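Local coordinates for protein putative 4-amino-4-deoxychorismate lyase (PDB 2ZGI) that binds pyridoxal 5'-phosphate and is probably a lyase of the class-IV aminotransferase family, tentatively assigned as a 4-amino-4-deoxychorismate lyase, at residues A98-S103 and S218-L223; L135-A140 and A145-L150. All blocks are in the same frame, centred on the assembly; numbering follows the deposited sequence.

Interaction 1 (A98-S103 and S218-L223). With PLP (pyridoxal-5'-phosphate), chain P.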
ATOM      1  N   ALA D  98     -14.559  -0.538  36.001  1.00 31.44           N
ATOM      2  CA  ALA D  98     -15.671  -1.477  35.898  1.00 31.73           C
ATOM      3  C   ALA D  98     -15.288  -2.617  34.940  1.00 31.42           C
ATOM      4  O   ALA D  98     -14.877  -2.368  33.797  1.00 31.91           O
ATOM      5  CB  ALA D  98     -16.951  -0.773  35.437  1.00 31.79           C
ATOM      6  N   PRO D  99     -15.409  -3.866  35.416  1.00 31.00           N
ATOM      7  CA  PRO D  99     -15.062  -5.050  34.643  1.00 30.80           C
ATOM      8  C   PRO D  99     -16.022  -5.305  33.495  1.00 30.23           C
ATOM      9  O   PRO D  99     -17.180  -4.880  33.519  1.00 29.70           O
ATOM     10  CB  PRO D  99     -15.228  -6.191  35.663  1.00 30.69           C
ATOM     11  CG  PRO D  99     -16.205  -5.650  36.681  1.00 31.80           C
ATOM     12  CD  PRO D  99     -15.763  -4.224  36.803  1.00 31.50           C
ATOM     13  N   LEU D 100     -15.527  -6.060  32.528  1.00 30.48           N
ATOM     14  CA  LEU D 100     -16.347  -6.632  31.500  1.00 30.38           C
ATOM     15  C   LEU D 100     -17.179  -7.723  32.136  1.00 30.68           C
ATOM     16  O   LEU D 100     -16.798  -8.259  33.194  1.00 30.74           O
ATOM     17  CB  LEU D 100     -15.455  -7.234  30.402  1.00 30.32           C
ATOM     18  CG  LEU D 100     -14.683  -6.261  29.500  1.00 28.56           C
ATOM     19  CD1 LEU D 100     -13.658  -7.077  28.673  1.00 27.64           C
ATOM     20  CD2 LEU D 100     -15.677  -5.457  28.602  1.00 30.80           C
ATOM     21  N   PRO D 101     -18.312  -8.085  31.500  1.00 31.27           N
ATOM     22  CA  PRO D 101     -19.029  -9.266  31.984  1.00 31.96           C
ATOM     23  C   PRO D 101     -18.139 -10.503  32.023  1.00 32.80           C
ATOM     24  O   PRO D 101     -17.367 -10.779  31.069  1.00 31.66           O
ATOM     25  CB  PRO D 101     -20.169  -9.447  30.948  1.00 31.99           C
ATOM     26  CG  PRO D 101     -20.381  -8.099  30.410  1.00 31.97           C
ATOM     27  CD  PRO D 101     -18.993  -7.473  30.342  1.00 30.78           C
ATOM     28  N   LEU D 102     -18.249 -11.231  33.133  1.00 33.25           N
ATOM     29  CA  LEU D 102     -17.529 -12.470  33.346  1.00 33.79           C
ATOM     30  C   LEU D 102     -17.695 -13.476  32.196  1.00 34.61           C
ATOM     31  O   LEU D 102     -16.744 -14.183  31.853  1.00 33.54           O
ATOM     32  CB  LEU D 102     -17.960 -13.099  34.674  1.00 34.60           C
ATOM     33  CG  LEU D 102     -17.131 -14.280  35.201  1.00 34.39           C
ATOM     34  CD1 LEU D 102     -15.631 -13.918  35.287  1.00 33.67           C
ATOM     35  CD2 LEU D 102     -17.690 -14.738  36.547  1.00 34.06           C
ATOM     36  N   SER D 103     -18.888 -13.524  31.593  1.00 34.82           N
ATOM     37  CA  SER D 103     -19.149 -14.454  30.492  1.00 35.58           C
ATOM     38  C   SER D 103     -18.219 -14.241  29.305  1.00 35.08           C
ATOM     39  O   SER D 103     -17.902 -15.188  28.593  1.00 35.23           O
ATOM     40  CB  SER D 103     -20.609 -14.379  30.042  1.00 35.55           C
ATOM     41  OG  SER D 103     -20.850 -13.163  29.359  1.00 37.85           O
ATOM     42  N   SER D 218      -3.717  -4.101  30.115  1.00 27.32           N
ATOM     43  CA  SER D 218      -3.839  -3.707  31.529  1.00 30.18           C
ATOM     44  C   SER D 218      -5.276  -3.497  31.976  1.00 30.97           C
ATOM     45  O   SER D 218      -5.584  -3.696  33.155  1.00 33.26           O
ATOM     46  CB  SER D 218      -3.055  -2.430  31.785  1.00 29.19           C
ATOM     47  OG  SER D 218      -1.679  -2.738  31.703  1.00 31.54           O
ATOM     48  N   GLY D 219      -6.137  -3.137  31.029  1.00 31.95           N
ATOM     49  CA  GLY D 219      -7.551  -2.919  31.276  1.00 32.34           C
ATOM     50  C   GLY D 219      -8.484  -4.112  31.127  1.00 32.31           C
ATOM     51  O   GLY D 219      -9.674  -4.003  31.491  1.00 33.67           O
ATOM     52  N   VAL D 220      -8.000  -5.230  30.584  1.00 30.45           N
ATOM     53  CA  VAL D 220      -8.857  -6.397  30.398  1.00 29.29           C
ATOM     54  C   VAL D 220      -8.318  -7.694  30.993  1.00 28.89           C
ATOM     55  O   VAL D 220      -9.063  -8.666  31.124  1.00 28.74           O
ATOM     56  CB  VAL D 220      -9.182  -6.663  28.859  1.00 29.04           C
ATOM     57  CG1 VAL D 220     -10.139  -5.632  28.331  1.00 30.12           C
ATOM     58  CG2 VAL D 220      -7.943  -6.689  28.033  1.00 28.03           C
ATOM     59  N   GLY D 221      -7.024  -7.743  31.311  1.00 28.56           N
ATOM     60  CA  GLY D 221      -6.387  -9.020  31.606  1.00 28.48           C
ATOM     61  C   GLY D 221      -6.083  -9.810  30.340  1.00 29.12           C
ATOM     62  O   GLY D 221      -5.401  -9.315  29.438  1.00 29.01           O
ATOM     63  N   LEU D 222      -6.584 -11.039  30.272  1.00 29.73           N
ATOM     64  CA  LEU D 222      -6.404 -11.887  29.085  1.00 28.89           C
ATOM     65  C   LEU D 222      -7.763 -12.364  28.622  1.00 29.31           C
ATOM     66  O   LEU D 222      -8.481 -13.092  29.345  1.00 28.19           O
ATOM     67  CB  LEU D 222      -5.491 -13.080  29.390  1.00 29.77           C
ATOM     68  CG  LEU D 222      -5.230 -14.081  28.256  1.00 29.27           C
ATOM     69  CD1 LEU D 222      -4.535 -13.447  27.035  1.00 27.89           C
ATOM     70  CD2 LEU D 222      -4.446 -15.279  28.785  1.00 29.16           C
ATOM     71  N   LEU D 223      -8.122 -11.922  27.428  1.00 29.19           N
ATOM     72  CA  LEU D 223      -9.452 -12.120  26.914  1.00 30.65           C
ATOM     73  C   LEU D 223      -9.361 -12.976  25.652  1.00 31.91           C
ATOM     74  O   LEU D 223      -8.591 -12.647  24.730  1.00 31.61           O
ATOM     75  CB  LEU D 223     -10.038 -10.743  26.629  1.00 31.14           C
ATOM     76  CG  LEU D 223     -11.496 -10.402  26.381  1.00 32.30           C
ATOM     77  CD1 LEU D 223     -12.461 -10.840  27.482  1.00 30.32           C
ATOM     78  CD2 LEU D 223     -11.522  -8.899  26.234  1.00 32.10           C
TER
HETATM   79  N1  PLP P 248      -1.785  -2.112  22.276  1.00 23.95           N
HETATM   80  C2  PLP P 248      -1.837  -0.764  22.295  1.00 26.20           C
HETATM   81  C2A PLP P 248      -1.895  -0.016  20.994  1.00 23.33           C
HETATM   82  C3  PLP P 248      -1.856  -0.077  23.513  1.00 24.02           C
HETATM   83  O3  PLP P 248      -1.910   1.284  23.482  1.00 25.60           O
HETATM   84  C4  PLP P 248      -1.782  -0.808  24.705  1.00 25.07           C
HETATM   85  C4A PLP P 248      -1.748  -0.152  26.069  1.00 24.21           C
HETATM   86  C5  PLP P 248      -1.696  -2.198  24.652  1.00 23.38           C
HETATM   87  C6  PLP P 248      -1.699  -2.816  23.403  1.00 26.52           C
HETATM   88  C5A PLP P 248      -1.651  -3.060  25.895  1.00 26.39           C
HETATM   89  O4P PLP P 248      -0.482  -2.899  26.700  1.00 26.61           O
HETATM   90  P   PLP P 248      -0.417  -3.281  28.254  1.00 26.49           P
HETATM   91  O1P PLP P 248      -0.612  -4.772  28.361  1.00 24.81           O
HETATM   92  O2P PLP P 248      -1.523  -2.564  28.995  1.00 27.97           O
HETATM   93  O3P PLP P 248       0.952  -2.768  28.561  1.00 24.24           O
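Phosphate oxygen O2P of pyridoxal 5'-phosphate is gripped twice by one residue: Ser218 OG donates to it at 2.7 Å, and Ser218 N reaches the same O2P at 2.9 Å, with an N-H...O angle of 147°. The side chain can join the backbone in this because OG stands anti to the carbonyl carbon, beside the backbone N (chi1 -70°), and the two donors converge on one oxygen. Serine suits this place because its short side chain puts a hydroxyl donor next to its own backbone N-H. The cofactor is also hydrogen-bonded to Arg44, Ile183 and Thr184, and Thr184 packs against Ser218.

After strand 212-217 the chain turns back, and Val220 and Gly221 both face Gly217, a classic beta bulge. At the backbone angles of Gly221 a CB would be jammed against the carbonyl O of Val220, so glycine is called for. The chain then turns a corner at Leu222 and enters the edge strand 223-224.

The loop 98-103 meets this turn through a single methyl. Leu100 CD1 lies 3.7 Å from Leu223 CD2, the two side chains crossing at about a right angle, and 3.8 Å from Val220 CG1. One methyl of the leucine is thus shared between two aliphatic neighbours. Tyr105 of helix 103-107 packs on both Leu100 and Leu223, and its hydroxyl is hydrogen-bonded to Val220 O. In loop 98-103, Leu100 O is hydrogen-bonded to the hydroxyl of Tyr244.

Interaction 2 (L135-A140 and A145-L150)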
ATOM      1  N   LEU D 135      -9.398   5.161  15.480  1.00 23.60           N
ATOM      2  CA  LEU D 135     -10.113   4.837  14.239  1.00 23.60           C
ATOM      3  C   LEU D 135     -10.310   3.321  14.059  1.00 24.19           C
ATOM      4  O   LEU D 135     -11.393   2.869  13.605  1.00 24.60           O
ATOM      5  CB  LEU D 135      -9.407   5.463  13.033  1.00 24.06           C
ATOM      6  CG  LEU D 135      -9.392   6.983  13.020  1.00 25.07           C
ATOM      7  CD1 LEU D 135      -8.348   7.490  12.032  1.00 25.77           C
ATOM      8  CD2 LEU D 135     -10.825   7.631  12.781  1.00 25.65           C
ATOM      9  N   ALA D 136      -9.292   2.536  14.442  1.00 24.03           N
ATOM     10  CA  ALA D 136      -9.392   1.092  14.416  1.00 24.32           C
ATOM     11  C   ALA D 136     -10.489   0.569  15.372  1.00 25.51           C
ATOM     12  O   ALA D 136     -11.282  -0.332  14.995  1.00 25.69           O
ATOM     13  CB  ALA D 136      -8.021   0.428  14.706  1.00 25.02           C
ATOM     14  N   LEU D 137     -10.557   1.117  16.592  1.00 25.45           N
ATOM     15  CA  LEU D 137     -11.594   0.683  17.534  1.00 24.92           C
ATOM     16  C   LEU D 137     -12.984   1.145  17.061  1.00 25.19           C
ATOM     17  O   LEU D 137     -13.960   0.400  17.185  1.00 24.31           O
ATOM     18  CB  LEU D 137     -11.319   1.204  18.954  1.00 26.14           C
ATOM     19  CG  LEU D 137     -12.376   0.859  20.031  1.00 24.09           C
ATOM     20  CD1 LEU D 137     -12.517  -0.665  20.237  1.00 27.12           C
ATOM     21  CD2 LEU D 137     -12.074   1.555  21.358  1.00 26.90           C
ATOM     22  N   GLU D 138     -13.067   2.359  16.525  1.00 26.12           N
ATOM     23  CA  GLU D 138     -14.351   2.870  15.996  1.00 27.73           C
ATOM     24  C   GLU D 138     -14.904   1.961  14.889  1.00 27.40           C
ATOM     25  O   GLU D 138     -16.077   1.597  14.907  1.00 26.70           O
ATOM     26  CB  GLU D 138     -14.262   4.332  15.550  1.00 27.75           C
ATOM     27  CG  GLU D 138     -14.196   5.331  16.727  1.00 32.92           C
ATOM     28  CD  GLU D 138     -13.712   6.749  16.356  1.00 38.93           C
ATOM     29  OE1 GLU D 138     -13.686   7.097  15.147  1.00 44.08           O
ATOM     30  OE2 GLU D 138     -13.368   7.518  17.294  1.00 40.20           O
ATOM     31  N   GLU D 139     -14.042   1.556  13.962  1.00 27.02           N
ATOM     32  CA  GLU D 139     -14.425   0.582  12.954  1.00 27.19           C
ATOM     33  C   GLU D 139     -14.882  -0.758  13.539  1.00 27.54           C
ATOM     34  O   GLU D 139     -15.939  -1.303  13.138  1.00 27.01           O
ATOM     35  CB  GLU D 139     -13.308   0.396  11.913  1.00 27.64           C
ATOM     36  CG  GLU D 139     -13.755  -0.475  10.718  1.00 27.76           C
ATOM     37  CD  GLU D 139     -12.614  -0.820   9.787  1.00 26.72           C
ATOM     38  OE1 GLU D 139     -11.900   0.116   9.395  1.00 26.99           O
ATOM     39  OE2 GLU D 139     -12.431  -2.025   9.469  1.00 28.98           O
ATOM     40  N   ALA D 140     -14.130  -1.292  14.500  1.00 26.80           N
ATOM     41  CA  ALA D 140     -14.493  -2.550  15.112  1.00 27.42           C
ATOM     42  C   ALA D 140     -15.893  -2.506  15.740  1.00 28.59           C
ATOM     43  O   ALA D 140     -16.729  -3.418  15.548  1.00 27.78           O
ATOM     44  CB  ALA D 140     -13.448  -2.967  16.150  1.00 27.28           C
ATOM     45  N   ALA D 145     -17.858  -5.606  16.843  1.00 29.81           N
ATOM     46  CA  ALA D 145     -16.698  -6.300  17.442  1.00 28.30           C
ATOM     47  C   ALA D 145     -16.121  -5.589  18.665  1.00 27.61           C
ATOM     48  O   ALA D 145     -16.317  -4.391  18.825  1.00 27.25           O
ATOM     49  CB  ALA D 145     -15.595  -6.481  16.400  1.00 27.72           C
ATOM     50  N   PHE D 146     -15.380  -6.335  19.490  1.00 27.53           N
ATOM     51  CA  PHE D 146     -14.758  -5.794  20.704  1.00 28.28           C
ATOM     52  C   PHE D 146     -13.483  -4.997  20.426  1.00 27.55           C
ATOM     53  O   PHE D 146     -13.248  -3.936  21.020  1.00 27.34           O
ATOM     54  CB  PHE D 146     -14.486  -6.905  21.740  1.00 27.79           C
ATOM     55  CG  PHE D 146     -13.771  -6.411  22.975  1.00 30.80           C
ATOM     56  CD1 PHE D 146     -14.480  -5.772  24.002  1.00 32.64           C
ATOM     57  CD2 PHE D 146     -12.384  -6.537  23.094  1.00 29.99           C
ATOM     58  CE1 PHE D 146     -13.811  -5.300  25.141  1.00 31.62           C
ATOM     59  CE2 PHE D 146     -11.708  -6.054  24.233  1.00 31.81           C
ATOM     60  CZ  PHE D 146     -12.418  -5.443  25.244  1.00 30.60           C
ATOM     61  N   GLU D 147     -12.647  -5.505  19.529  1.00 26.70           N
ATOM     62  CA  GLU D 147     -11.352  -4.872  19.315  1.00 26.10           C
ATOM     63  C   GLU D 147     -11.059  -4.797  17.841  1.00 25.32           C
ATOM     64  O   GLU D 147     -11.442  -5.701  17.080  1.00 25.09           O
ATOM     65  CB  GLU D 147     -10.238  -5.663  20.020  1.00 26.75           C
ATOM     66  CG  GLU D 147      -8.759  -5.134  19.814  1.00 25.67           C
ATOM     67  CD  GLU D 147      -8.555  -3.767  20.453  1.00 28.70           C
ATOM     68  OE1 GLU D 147      -7.827  -3.676  21.483  1.00 31.28           O
ATOM     69  OE2 GLU D 147      -9.141  -2.788  19.961  1.00 24.34           O
ATOM     70  N   GLY D 148     -10.369  -3.732  17.444  1.00 24.57           N
ATOM     71  CA  GLY D 148      -9.901  -3.590  16.068  1.00 24.29           C
ATOM     72  C   GLY D 148      -8.419  -3.856  16.016  1.00 25.40           C
ATOM     73  O   GLY D 148      -7.670  -3.399  16.908  1.00 24.93           O
ATOM     74  N   LEU D 149      -8.003  -4.616  14.993  1.00 24.53           N
ATOM     75  CA  LEU D 149      -6.583  -4.903  14.744  1.00 24.60           C
ATOM     76  C   LEU D 149      -5.972  -4.022  13.666  1.00 23.97           C
ATOM     77  O   LEU D 149      -6.647  -3.658  12.678  1.00 23.68           O
ATOM     78  CB  LEU D 149      -6.377  -6.403  14.416  1.00 24.60           C
ATOM     79  CG  LEU D 149      -7.009  -7.367  15.439  1.00 25.99           C
ATOM     80  CD1 LEU D 149      -6.878  -8.840  15.028  1.00 29.57           C
ATOM     81  CD2 LEU D 149      -6.472  -7.186  16.842  1.00 28.51           C
ATOM     82  N   LEU D 150      -4.691  -3.684  13.867  1.00 23.65           N
ATOM     83  CA  LEU D 150      -3.921  -2.792  12.995  1.00 22.67           C
ATOM     84  C   LEU D 150      -2.732  -3.521  12.328  1.00 22.94           C
ATOM     85  O   LEU D 150      -2.254  -4.528  12.838  1.00 22.82           O
ATOM     86  CB  LEU D 150      -3.396  -1.554  13.761  1.00 22.96           C
ATOM     87  CG  LEU D 150      -4.477  -0.600  14.327  1.00 20.36           C
ATOM     88  CD1 LEU D 150      -4.836  -1.042  15.743  1.00 22.61           C
ATOM     89  CD2 LEU D 150      -4.044   0.855  14.263  1.00 22.89           C
TER
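Helix 135-140 and strand 147-150 run at 131° to each other, their axes approaching to 6.3 Å. A backbone hydrogen bond from Ala145 N to Ala140 O, 2.8 Å, ties the turn between them. Small residues permit so close a fit. Ala140 CB rests 3.4 Å from Gly148 N, and a CB on Gly148 would clash with Ala136 O. Further along, the methyl of Ala136 meets Leu150 CD1 at 3.7 Å. This is the return half of a beta-alpha-beta unit, in which helix 131-142 links strand 111-117 to its parallel neighbour 147-151.

Leu137, with CG anti to the backbone N (chi1 178°), extends CD1 to 3.4 Å from Phe146 O and 4.0 Å from Glu147 OE2, the Leu137 and Glu147 side chains crossing at about a right angle. Glu147 starts away from the helix, but its chain bends at chi2 (66°) and brings OE2 back to accept Gly148 N at 3.0 Å through its anti lone pair. Ser161 is a second partner of OE2; Thr163 and Arg162 N hold OE1. With an alanine in place of Glu147, Gly148 N, Ser161 OG, Thr163 OG1 and Arg162 N would probably lose the carboxylate they share.

In the fold
Phe146 joins the two contacts, whose centres lie about 17 Å apart. Its side chain leaves the backbone away from helix 135-140, and its ring offers CE2 to Leu223 CD2 at 3.5 Å, CZ to Val220 CG1 at 3.8 Å and CE1 to Leu100 CD2 at 3.9 Å, so the three residues that touch across interaction 1 all pack on one aromatic ring. In the sequence, both segments of interaction 2 fall between those of interaction 1. Interaction 1 touches the cofactor through Ser218, while interaction 2 lies near it, with the side chain of Leu150 about 6 Å from pyridoxal 5'-phosphate and that of Glu147 about 11 Å from the side chain of Ser218.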